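Local coordinates for protein versicolorin reductase (Brucella melitensis, PDB 4NIM) that probably catalyses NAD(P)-dependent oxidation or reduction of a still unidentified substrate, as a member of the short-chain dehydrogenase/reductase family, at residues Ala172-Thr177 against Val191-Ile196. Residues are numbered along the deposited sequence; the frame is centred on the assembly and turned at random.
Sequences ALDTLT and VNSLNI. With EDO (1,2-ethanediol), chain B.
Asp174 and Asn195 reach toward each other tip to tip, the carboxylate and amide planes turned 63° apart. The amide nitrogen ND2 of Asn195 donates to Asp174 OD2 at 3.0 Å, using the oxygen's syn lone pair, and more weakly to OD1 of the same residue. Asp174 CG lies anti to its carbonyl carbon (chi1 -68°), and the carboxylate it carries comes nearer to the strand than the start of the side chain does. Ser152 and Ser156 also hydrogen-bond the carboxylate, and the O1 hydroxyl of a 1,2-ethanediol, probably from the crystallisation liquor, donates to Asp174 OD2 at 2.6 Å. The Asn195 amide is gripped at both ends: ND2 also reaches Ser153 O, while Ser193 OG donates to Asn195 OD1 at 2.7 Å, which fixes the flip of the group.

One water, hydrogen-bonded to Asp174 OD1 (2.9 Å), Thr177 OG1 and Ser193 OG, bridges the buried polar groups of helix and strand; Asn150 ND2 also bonds Thr177 OG1.

Van der Waals contact is made by the Thr177 CG2 methyl, anti to its backbone N, 3.6 Å from Val191 O and also close to Ser193 CB.

The segments run nearly antiparallel at 151°, their axes 8.4 Å apart, as expected where a helix packs on the strand that follows it. They belong to the helix and second strand of the beta-alpha-beta unit 147-153, 164-183, 190-196 in the Rossmann-type parallel sheet of short-chain dehydrogenases.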
ATOM      1  N   ALA A 172      -3.040 -10.325   8.376  1.00 12.86           N
ATOM      2  CA  ALA A 172      -2.040 -11.074   7.660  1.00 13.25           C
ATOM      3  C   ALA A 172      -0.969 -10.135   7.088  1.00 13.83           C
ATOM      4  O   ALA A 172       0.234 -10.458   7.119  1.00 14.09           O
ATOM      5  CB  ALA A 172      -2.669 -11.864   6.525  1.00 13.77           C
ATOM      6  N   LEU A 173      -1.401  -8.985   6.592  1.00 13.79           N
ATOM      7  CA  LEU A 173      -0.464  -8.023   6.038  1.00 14.17           C
ATOM      8  C   LEU A 173       0.544  -7.485   7.083  1.00 14.51           C
ATOM      9  O   LEU A 173       1.756  -7.325   6.799  1.00 15.20           O
ATOM     10  CB  LEU A 173      -1.224  -6.921   5.352  1.00 14.79           C
ATOM     11  CG  LEU A 173      -0.387  -5.834   4.613  1.00 15.24           C
ATOM     12  CD1 LEU A 173       0.359  -6.425   3.444  1.00 16.52           C
ATOM     13  CD2 LEU A 173      -1.305  -4.775   4.120  1.00 16.47           C
ATOM     14  N   ASP A 174       0.062  -7.156   8.268  1.00 14.95           N
ATOM     15  CA  ASP A 174       0.940  -6.720   9.361  1.00 15.10           C
ATOM     16  C   ASP A 174       1.964  -7.790   9.678  1.00 15.51           C
ATOM     17  O   ASP A 174       3.141  -7.475   9.847  1.00 15.38           O
ATOM     18  CB  ASP A 174       0.171  -6.408  10.626  1.00 16.17           C
ATOM     19  CG  ASP A 174      -0.714  -5.169  10.525  1.00 17.30           C
ATOM     20  OD1 ASP A 174      -0.872  -4.627   9.409  1.00 18.11           O
ATOM     21  OD2 ASP A 174      -1.220  -4.724  11.621  1.00 17.78           O
ATOM     22  N   THR A 175       1.527  -9.043   9.856  1.00 14.74           N
ATOM     23  CA  THR A 175       2.484 -10.103  10.045  1.00 15.39           C
ATOM     24  C   THR A 175       3.528 -10.233   8.934  1.00 14.81           C
ATOM     25  O   THR A 175       4.745 -10.378   9.174  1.00 15.30           O
ATOM     26  CB  THR A 175       1.792 -11.447  10.280  1.00 14.89           C
ATOM     27  OG1 THR A 175       1.012 -11.331  11.474  1.00 14.62           O
ATOM     28  CG2 THR A 175       2.827 -12.540  10.425  1.00 15.32           C
ATOM     29  N   LEU A 176       3.053 -10.172   7.706  1.00 15.17           N
ATOM     30  CA  LEU A 176       3.947 -10.128   6.541  1.00 15.39           C
ATOM     31  C   LEU A 176       4.944  -8.942   6.519  1.00 15.01           C
ATOM     32  O   LEU A 176       6.123  -9.137   6.257  1.00 14.13           O
ATOM     33  CB  LEU A 176       3.118 -10.154   5.267  1.00 15.68           C
ATOM     34  CG  LEU A 176       3.919 -10.351   3.987  1.00 16.29           C
ATOM     35  CD1 LEU A 176       4.576 -11.711   3.948  1.00 16.48           C
ATOM     36  CD2 LEU A 176       3.028 -10.099   2.751  1.00 16.60           C
ATOM     37  N   THR A 177       4.484  -7.770   6.925  1.00 14.53           N
ATOM     38  CA  THR A 177       5.352  -6.605   7.030  1.00 14.90           C
ATOM     39  C   THR A 177       6.499  -6.957   7.963  1.00 15.01           C
ATOM     40  O   THR A 177       7.661  -6.729   7.626  1.00 15.09           O
ATOM     41  CB  THR A 177       4.590  -5.368   7.569  1.00 14.99           C
ATOM     42  OG1 THR A 177       3.582  -4.953   6.608  1.00 14.79           O
ATOM     43  CG2 THR A 177       5.572  -4.209   7.907  1.00 15.40           C
ATOM     44  N   VAL A 191      10.908  -2.291   5.191  1.00 17.74           N
ATOM     45  CA  VAL A 191       9.481  -2.594   4.979  1.00 17.15           C
ATOM     46  C   VAL A 191       8.673  -2.165   6.206  1.00 16.35           C
ATOM     47  O   VAL A 191       8.834  -2.720   7.296  1.00 16.38           O
ATOM     48  CB  VAL A 191       9.249  -4.086   4.729  1.00 18.19           C
ATOM     49  CG1 VAL A 191       7.818  -4.326   4.238  1.00 18.25           C
ATOM     50  CG2 VAL A 191      10.278  -4.639   3.721  1.00 19.13           C
ATOM     51  N   ASN A 192       7.781  -1.221   6.009  1.00 15.70           N
ATOM     52  CA  ASN A 192       7.020  -0.635   7.087  1.00 15.91           C
ATOM     53  C   ASN A 192       5.566  -0.571   6.716  1.00 15.73           C
ATOM     54  O   ASN A 192       5.196  -0.615   5.515  1.00 16.48           O
ATOM     55  CB  ASN A 192       7.531   0.756   7.404  1.00 16.21           C
ATOM     56  CG  ASN A 192       8.909   0.742   8.001  1.00 16.62           C
ATOM     57  OD1 ASN A 192       9.114   0.329   9.141  1.00 17.36           O
ATOM     58  ND2 ASN A 192       9.857   1.241   7.240  1.00 17.22           N
ATOM     59  N   SER A 193       4.733  -0.489   7.749  1.00 16.01           N
ATOM     60  CA  SER A 193       3.301  -0.421   7.545  1.00 15.94           C
ATOM     61  C   SER A 193       2.679   0.841   8.104  1.00 15.73           C
ATOM     62  O   SER A 193       3.055   1.296   9.167  1.00 16.35           O
ATOM     63  CB  SER A 193       2.636  -1.650   8.249  1.00 16.76           C
ATOM     64  OG  SER A 193       1.238  -1.589   8.035  1.00 17.88           O
ATOM     65  N   LEU A 194       1.711   1.373   7.377  1.00 15.66           N
ATOM     66  CA  LEU A 194       0.940   2.496   7.841  1.00 16.20           C
ATOM     67  C   LEU A 194      -0.493   2.019   7.980  1.00 16.40           C
ATOM     68  O   LEU A 194      -1.110   1.602   6.989  1.00 16.65           O
ATOM     69  CB  LEU A 194       1.046   3.686   6.869  1.00 16.39           C
ATOM     70  CG  LEU A 194       0.402   4.960   7.415  1.00 17.45           C
ATOM     71  CD1 LEU A 194       1.226   5.544   8.552  1.00 17.93           C
ATOM     72  CD2 LEU A 194       0.249   5.985   6.282  1.00 18.57           C
ATOM     73  N   ASN A 195      -1.016   2.048   9.207  1.00 17.02           N
ATOM     74  CA  ASN A 195      -2.289   1.395   9.483  1.00 17.10           C
ATOM     75  C   ASN A 195      -3.350   2.472   9.626  1.00 17.55           C
ATOM     76  O   ASN A 195      -3.474   3.102  10.679  1.00 17.58           O
ATOM     77  CB  ASN A 195      -2.248   0.493  10.714  1.00 17.83           C
ATOM     78  CG  ASN A 195      -1.429  -0.761  10.487  1.00 17.72           C
ATOM     79  OD1 ASN A 195      -0.264  -0.674  10.086  1.00 17.13           O
ATOM     80  ND2 ASN A 195      -2.012  -1.920  10.792  1.00 18.56           N
ATOM     81  N   ILE A 196      -4.130   2.638   8.578  1.00 17.90           N
ATOM     82  CA  ILE A 196      -4.992   3.806   8.457  1.00 18.96           C
ATOM     83  C   ILE A 196      -6.422   3.558   8.846  1.00 20.19           C
ATOM     84  O   ILE A 196      -6.946   2.420   8.840  1.00 20.08           O
ATOM     85  CB  ILE A 196      -4.940   4.434   7.029  1.00 19.52           C
ATOM     86  CG1 ILE A 196      -5.444   3.463   5.953  1.00 20.39           C
ATOM     87  CG2 ILE A 196      -3.547   4.916   6.709  1.00 18.96           C
ATOM     88  CD1 ILE A 196      -5.674   4.146   4.615  1.00 21.39           C
TER
HETATM   89  C1  EDO B 301      -1.345  -6.032  14.732  1.00 27.72           C
HETATM   90  O1  EDO B 301      -0.336  -5.297  13.998  1.00 28.91           O
HETATM   91  C2  EDO B 301      -1.910  -7.228  13.945  1.00 27.62           C
HETATM   92  O2  EDO B 301      -1.018  -8.370  13.850  1.00 26.92           O
HETATM   93  O   HOH W   1       1.051  -4.266   7.290  1.00 16.87           O